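Local coordinates for possible HxlR family transcriptional factor (Thermoplasma volcanium, PDB 3DF8), which probably binds DNA and regulates transcription as a winged helix-turn-helix protein of the HxlR family, at residues Y28-I32 with I52-S56. Residues are numbered along the deposited sequence.
Sequences YTMLI and IPGIS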
ATOM      1  N   TYR A  28      -7.190   6.381   0.276  1.00 28.32           N
ATOM      2  CA  TYR A  28      -6.770   7.478  -0.615  1.00 28.81           C
ATOM      3  C   TYR A  28      -5.299   7.876  -0.595  1.00 28.80           C
ATOM      4  O   TYR A  28      -4.853   8.581  -1.485  1.00 29.16           O
ATOM      5  CB  TYR A  28      -7.642   8.728  -0.434  1.00 29.50           C
ATOM      6  CG  TYR A  28      -9.121   8.495  -0.699  1.00 28.58           C
ATOM      7  CD1 TYR A  28     -10.047   8.584   0.341  1.00 28.14           C
ATOM      8  CD2 TYR A  28      -9.595   8.223  -1.994  1.00 29.00           C
ATOM      9  CE1 TYR A  28     -11.390   8.386   0.101  1.00 26.00           C
ATOM     10  CE2 TYR A  28     -10.939   8.028  -2.229  1.00 29.83           C
ATOM     11  CZ  TYR A  28     -11.828   8.114  -1.180  1.00 28.24           C
ATOM     12  OH  TYR A  28     -13.175   7.941  -1.398  1.00 32.25           O
ATOM     13  N   THR A  29      -4.546   7.463   0.418  1.00 29.70           N
ATOM     14  CA  THR A  29      -3.180   8.032   0.567  1.00 28.91           C
ATOM     15  C   THR A  29      -2.318   7.685  -0.623  1.00 28.79           C
ATOM     16  O   THR A  29      -1.624   8.552  -1.165  1.00 29.77           O
ATOM     17  CB  THR A  29      -2.511   7.613   1.889  1.00 28.38           C
ATOM     18  OG1 THR A  29      -3.346   8.007   2.993  1.00 29.94           O
ATOM     19  CG2 THR A  29      -1.102   8.295   2.043  1.00 29.10           C
HETATM   20  N   MSE A  30      -2.384   6.425  -1.053  1.00 28.10           N
HETATM   21  CA  MSE A  30      -1.561   5.994  -2.199  1.00 29.83           C
HETATM   22  C   MSE A  30      -2.028   6.708  -3.462  1.00 30.09           C
HETATM   23  O   MSE A  30      -1.214   7.114  -4.315  1.00 30.64           O
HETATM   24  CB  MSE A  30      -1.572   4.473  -2.361  1.00 28.47           C
HETATM   25  CG  MSE A  30      -0.817   3.774  -1.250  1.00 31.09           C
HETATM   26 SE   MSE A  30      -0.809   1.824  -1.464  0.70 33.89          SE
HETATM   27  CE  MSE A  30      -2.348   1.467  -0.287  1.00 34.51           C
ATOM     28  N   LEU A  31      -3.334   6.900  -3.578  1.00 29.49           N
ATOM     29  CA  LEU A  31      -3.870   7.629  -4.741  1.00 29.99           C
ATOM     30  C   LEU A  31      -3.441   9.103  -4.715  1.00 30.67           C
ATOM     31  O   LEU A  31      -3.170   9.664  -5.788  1.00 29.61           O
ATOM     32  CB  LEU A  31      -5.368   7.522  -4.795  1.00 28.61           C
ATOM     33  CG  LEU A  31      -5.912   6.129  -5.162  1.00 27.57           C
ATOM     34  CD1 LEU A  31      -7.450   6.149  -4.995  1.00 29.53           C
ATOM     35  CD2 LEU A  31      -5.414   5.674  -6.533  1.00 32.58           C
ATOM     36  N   ILE A  32      -3.417   9.732  -3.534  1.00 29.61           N
ATOM     37  CA  ILE A  32      -2.955  11.146  -3.434  1.00 29.63           C
ATOM     38  C   ILE A  32      -1.478  11.234  -3.893  1.00 29.77           C
ATOM     39  O   ILE A  32      -1.114  12.093  -4.722  1.00 31.22           O
ATOM     40  CB  ILE A  32      -3.136  11.695  -2.025  1.00 30.11           C
ATOM     41  CG1 ILE A  32      -4.652  11.845  -1.724  1.00 28.44           C
ATOM     42  CG2 ILE A  32      -2.396  13.035  -1.893  1.00 28.91           C
ATOM     43  CD1 ILE A  32      -5.052  11.985  -0.199  1.00 31.16           C
ATOM     44  N   ILE A  52      -9.319  12.364  -8.021  1.00 30.63           N
ATOM     45  CA  ILE A  52      -9.584  11.169  -7.220  1.00 30.93           C
ATOM     46  C   ILE A  52     -11.092  11.089  -6.982  1.00 31.45           C
ATOM     47  O   ILE A  52     -11.588  11.634  -5.991  1.00 30.76           O
ATOM     48  CB  ILE A  52      -8.789  11.162  -5.859  1.00 30.84           C
ATOM     49  CG1 ILE A  52      -7.292  11.350  -6.115  1.00 31.83           C
ATOM     50  CG2 ILE A  52      -9.045   9.859  -5.096  1.00 33.13           C
ATOM     51  CD1 ILE A  52      -6.460  11.627  -4.855  1.00 30.67           C
ATOM     52  N   PRO A  53     -11.777  10.240  -7.772  0.50 32.17           N
ATOM     53  CA  PRO A  53     -13.228  10.052  -7.714  0.50 32.18           C
ATOM     54  C   PRO A  53     -13.729   9.915  -6.278  0.50 32.28           C
ATOM     55  O   PRO A  53     -13.256   9.037  -5.552  0.50 32.32           O
ATOM     56  CB  PRO A  53     -13.425   8.716  -8.437  0.50 32.32           C
ATOM     57  CG  PRO A  53     -12.325   8.647  -9.396  0.50 32.43           C
ATOM     58  CD  PRO A  53     -11.152   9.335  -8.757  0.50 31.62           C
ATOM     59  N   GLY A  54     -14.665  10.763  -5.845  1.00 32.85           N
ATOM     60  CA  GLY A  54     -15.246  10.467  -4.537  1.00 32.55           C
ATOM     61  C   GLY A  54     -14.542  10.889  -3.253  1.00 31.92           C
ATOM     62  O   GLY A  54     -15.151  10.792  -2.177  1.00 32.11           O
ATOM     63  N   ILE A  55     -13.280  11.334  -3.320  1.00 30.84           N
ATOM     64  CA  ILE A  55     -12.609  11.829  -2.113  1.00 30.41           C
ATOM     65  C   ILE A  55     -13.274  13.134  -1.609  1.00 29.49           C
ATOM     66  O   ILE A  55     -13.573  14.015  -2.407  1.00 30.15           O
ATOM     67  CB  ILE A  55     -11.065  12.049  -2.341  1.00 29.10           C
ATOM     68  CG1 ILE A  55     -10.336  12.113  -0.992  1.00 29.13           C
ATOM     69  CG2 ILE A  55     -10.787  13.285  -3.220  1.00 29.74           C
ATOM     70  CD1 ILE A  55      -8.775  12.075  -1.037  1.00 31.94           C
ATOM     71  N   SER A  56     -13.513  13.249  -0.301  1.00 29.28           N
ATOM     72  CA  SER A  56     -14.059  14.495   0.265  1.00 29.08           C
ATOM     73  C   SER A  56     -12.950  15.517   0.506  1.00 28.45           C
ATOM     74  O   SER A  56     -11.770  15.157   0.625  1.00 29.02           O
ATOM     75  CB  SER A  56     -14.784  14.231   1.585  1.00 28.31           C
ATOM     76  OG  SER A  56     -13.840  13.781   2.545  1.00 29.25           O
TER
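Mainly apolar side-chain packing joins the start of helix 29-36 to the turn of the helix-turn-helix motif, the linker between helices 45-50 and 57-69, where helix 57-69 would be the recognition helix as in other winged-helix proteins. No hydrogen bond crosses between the two segments. The linker folds back through a type II beta turn from Ile-52 to Ile-55, closed by a hydrogen bond from Ile-55 N to Ile-52 O (3.2 Å); both isoleucines at its ends point toward helix 29-36. Gly-54, with phi/psi of 82/-11°, takes the turn position where a CB would be jammed against the carbonyl oxygen of Pro-53, while Pro-53 suits the preceding corner with its phi of -45°. Tyr-28, at the N-cap position, lays its long, flat ring along this turn, and its OH comes to 3.6 Å from Gly-54 O at the exposed end, where a polar group is tolerated. One turn further along the helix, Leu-31 and Ile-32 close over buried Ile-52, whose branches meet different side chains: CD1 lies 3.6 Å from Ile-32 CG1, CG2 4.0 Å from Leu-31 CD1 and 3.5 Å from Tyr-28 CD2. Ile-32 also touches Leu-60 and Arg-63 of helix 57-69, which Ser-56 caps with its OG hydrogen-bonded to Ile-59 N. Over one face of the Tyr-28 ring, Ile-55 makes a CH-pi contact, its CG1 3.8 Å from the centroid and 13° off the ring normal.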